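Local coordinates for protein phosphonopyruvate hydrolase (Variovorax sp., PDB 2DUA) that hydrolyses the carbon-phosphorus bond of 3-phosphonopyruvate to give pyruvate and phosphate, using a divalent metal ion such as magnesium, manganese or cobalt, at residues Val211-Pro216 / Tyr234-Ile239. Residues are numbered along the deposited sequence; the frame is centred on the assembly and turned at random.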
ATOM      1  N   VAL A 211     -23.322 -20.538  -1.447  1.00 11.72           N
ATOM      2  CA  VAL A 211     -23.054 -19.593  -0.364  1.00 13.65           C
ATOM      3  C   VAL A 211     -24.415 -19.453   0.284  1.00 13.66           C
ATOM      4  O   VAL A 211     -25.098 -18.483   0.065  1.00 15.58           O
ATOM      5  CB  VAL A 211     -22.481 -18.238  -0.823  1.00 14.16           C
ATOM      6  CG1 VAL A 211     -21.989 -17.378   0.396  1.00 12.46           C
ATOM      7  CG2 VAL A 211     -21.297 -18.468  -1.818  1.00 13.61           C
ATOM      8  N   PRO A 212     -24.843 -20.432   1.068  1.00 16.20           N
ATOM      9  CA  PRO A 212     -26.200 -20.384   1.645  1.00 17.11           C
ATOM     10  C   PRO A 212     -26.403 -19.530   2.891  1.00 18.46           C
ATOM     11  O   PRO A 212     -27.037 -19.991   3.863  1.00 16.27           O
ATOM     12  CB  PRO A 212     -26.497 -21.867   1.905  1.00 16.56           C
ATOM     13  CG  PRO A 212     -25.169 -22.359   2.443  1.00 17.28           C
ATOM     14  CD  PRO A 212     -24.122 -21.650   1.479  1.00 15.24           C
ATOM     15  N   THR A 213     -25.913 -18.284   2.845  1.00 18.44           N
ATOM     16  CA  THR A 213     -26.003 -17.417   4.029  1.00 21.34           C
ATOM     17  C   THR A 213     -27.454 -17.118   4.383  1.00 21.18           C
ATOM     18  O   THR A 213     -27.792 -17.005   5.557  1.00 22.07           O
ATOM     19  CB  THR A 213     -25.226 -16.067   3.813  1.00 23.04           C
ATOM     20  OG1 THR A 213     -25.668 -15.443   2.609  1.00 24.47           O
ATOM     21  CG2 THR A 213     -23.712 -16.333   3.643  1.00 21.66           C
ATOM     22  N   ALA A 214     -28.291 -17.012   3.362  1.00 20.82           N
ATOM     23  CA  ALA A 214     -29.741 -16.723   3.497  1.00 21.50           C
ATOM     24  C   ALA A 214     -30.587 -17.916   3.977  1.00 22.22           C
ATOM     25  O   ALA A 214     -31.755 -17.724   4.363  1.00 21.20           O
ATOM     26  CB  ALA A 214     -30.294 -16.241   2.153  1.00 21.38           C
ATOM     27  N   TYR A 215     -29.998 -19.122   3.969  1.00 21.65           N
ATOM     28  CA  TYR A 215     -30.661 -20.364   4.384  1.00 23.01           C
ATOM     29  C   TYR A 215     -29.911 -21.155   5.406  1.00 25.21           C
ATOM     30  O   TYR A 215     -29.386 -22.232   5.123  1.00 26.41           O
ATOM     31  CB  TYR A 215     -30.845 -21.272   3.199  1.00 22.70           C
ATOM     32  CG  TYR A 215     -31.229 -20.473   2.028  1.00 22.17           C
ATOM     33  CD1 TYR A 215     -30.371 -20.352   0.921  1.00 21.81           C
ATOM     34  CD2 TYR A 215     -32.447 -19.809   2.021  1.00 21.69           C
ATOM     35  CE1 TYR A 215     -30.744 -19.568  -0.187  1.00 24.09           C
ATOM     36  CE2 TYR A 215     -32.841 -19.030   0.935  1.00 23.29           C
ATOM     37  CZ  TYR A 215     -31.994 -18.912  -0.171  1.00 24.97           C
ATOM     38  OH  TYR A 215     -32.425 -18.141  -1.244  1.00 27.76           O
ATOM     39  N   PRO A 216     -29.909 -20.677   6.639  1.00 25.90           N
ATOM     40  CA  PRO A 216     -29.165 -21.452   7.621  1.00 25.94           C
ATOM     41  C   PRO A 216     -29.694 -22.864   7.828  1.00 26.64           C
ATOM     42  O   PRO A 216     -28.985 -23.693   8.401  1.00 27.20           O
ATOM     43  CB  PRO A 216     -29.220 -20.571   8.881  1.00 25.27           C
ATOM     44  CG  PRO A 216     -30.485 -19.746   8.674  1.00 25.34           C
ATOM     45  CD  PRO A 216     -30.555 -19.472   7.206  1.00 24.23           C
ATOM     46  N   TYR A 234     -19.108 -20.320   3.725  1.00 11.29           N
ATOM     47  CA  TYR A 234     -19.782 -19.593   4.823  1.00 13.47           C
ATOM     48  C   TYR A 234     -19.366 -18.137   4.531  1.00 13.18           C
ATOM     49  O   TYR A 234     -18.245 -17.711   4.804  1.00 13.49           O
ATOM     50  CB  TYR A 234     -19.244 -20.137   6.129  1.00 13.75           C
ATOM     51  CG  TYR A 234     -19.761 -21.543   6.354  1.00 13.79           C
ATOM     52  CD1 TYR A 234     -21.091 -21.752   6.754  1.00 18.58           C
ATOM     53  CD2 TYR A 234     -18.968 -22.652   6.130  1.00 14.90           C
ATOM     54  CE1 TYR A 234     -21.606 -23.053   6.924  1.00 17.18           C
ATOM     55  CE2 TYR A 234     -19.499 -23.998   6.294  1.00 16.80           C
ATOM     56  CZ  TYR A 234     -20.817 -24.141   6.692  1.00 16.97           C
ATOM     57  OH  TYR A 234     -21.375 -25.398   6.833  1.00 20.44           O
ATOM     58  N   GLY A 235     -20.278 -17.380   3.961  1.00 13.19           N
ATOM     59  CA  GLY A 235     -19.933 -16.063   3.410  1.00 12.50           C
ATOM     60  C   GLY A 235     -19.596 -14.859   4.337  1.00 13.47           C
ATOM     61  O   GLY A 235     -18.801 -14.012   3.905  1.00 13.05           O
ATOM     62  N   ASN A 236     -20.153 -14.759   5.543  1.00 12.64           N
ATOM     63  CA  ASN A 236     -19.912 -13.560   6.348  1.00 13.08           C
ATOM     64  C   ASN A 236     -20.017 -13.803   7.836  1.00 12.37           C
ATOM     65  O   ASN A 236     -20.268 -12.885   8.589  1.00 11.05           O
ATOM     66  CB  ASN A 236     -20.963 -12.542   5.971  1.00 13.28           C
ATOM     67  CG  ASN A 236     -22.362 -13.109   6.074  1.00 13.88           C
ATOM     68  OD1 ASN A 236     -23.258 -12.654   5.380  1.00 19.86           O
ATOM     69  ND2 ASN A 236     -22.560 -14.117   6.916  1.00 11.99           N
ATOM     70  N   HIS A 237     -19.874 -15.051   8.254  1.00 13.84           N
ATOM     71  CA  HIS A 237     -20.037 -15.357   9.661  1.00 11.63           C
ATOM     72  C   HIS A 237     -18.915 -14.883  10.561  1.00 11.73           C
ATOM     73  O   HIS A 237     -19.138 -14.700  11.766  1.00 12.27           O
ATOM     74  CB  HIS A 237     -20.262 -16.859   9.813  1.00 12.95           C
ATOM     75  CG  HIS A 237     -21.403 -17.354   8.971  1.00 14.30           C
ATOM     76  ND1 HIS A 237     -21.255 -17.679   7.638  1.00 13.82           N
ATOM     77  CD2 HIS A 237     -22.740 -17.375   9.221  1.00 12.81           C
ATOM     78  CE1 HIS A 237     -22.456 -17.858   7.102  1.00 17.22           C
ATOM     79  NE2 HIS A 237     -23.374 -17.683   8.044  1.00 14.25           N
ATOM     80  N   ALA A 238     -17.720 -14.662  10.004  1.00 11.98           N
ATOM     81  CA  ALA A 238     -16.597 -14.250  10.861  1.00 11.87           C
ATOM     82  C   ALA A 238     -16.791 -12.802  11.268  1.00 13.10           C
ATOM     83  O   ALA A 238     -16.615 -12.452  12.449  1.00 14.42           O
ATOM     84  CB  ALA A 238     -15.254 -14.402  10.119  1.00 12.97           C
ATOM     85  N   ILE A 239     -17.150 -11.959  10.301  1.00 10.30           N
ATOM     86  CA  ILE A 239     -17.327 -10.562  10.641  1.00 11.73           C
ATOM     87  C   ILE A 239     -18.549 -10.438  11.566  1.00 10.97           C
ATOM     88  O   ILE A 239     -18.560  -9.614  12.453  1.00  9.38           O
ATOM     89  CB  ILE A 239     -17.458  -9.628   9.327  1.00  8.59           C
ATOM     90  CG1 ILE A 239     -17.212  -8.159   9.680  1.00 11.64           C
ATOM     91  CG2 ILE A 239     -18.798  -9.776   8.708  1.00  7.98           C
ATOM     92  CD1 ILE A 239     -15.771  -7.873  10.024  1.00  9.87           C
TER
HETATM   93  O   HOH W   1     -26.058 -16.967   7.815  1.00 17.19           O
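Val211 and Gly235 bring their CA atoms to 6.0 Å where two neighbouring loops meet at the C-terminal mouth of the TIM barrel, one following strand 208-210 and the other joining strand 229-234 to helix 237-256. In 211-216 the chain folds tightly: an inverse gamma turn centred on Pro212 runs into a type I turn from Pro212 to Tyr215, closed by Tyr215 N to Pro212 O at 3.1 Å. This brings Thr213 round to face the other loop. Its methyl CG2, placed anti to the carbonyl carbon, sits 3.6 Å from Gly235 N and meets the His237 ring obliquely, 4.0 Å from CE1. Val211 CG1, anti to its own N (chi1 -170°), lies 3.9 Å from Gly235 CA; with no side chain on Gly235, both methyls rest directly on its backbone. The same corner borders the active site: a bound oxalate touches Gly235, and Val211 also packs on the substrate-binding His186. Ile259 of the second subunit packs on His237. A water links the loops, donating to Thr213 O and hydrogen-bonding His237 NE2, 2.8 Å from each.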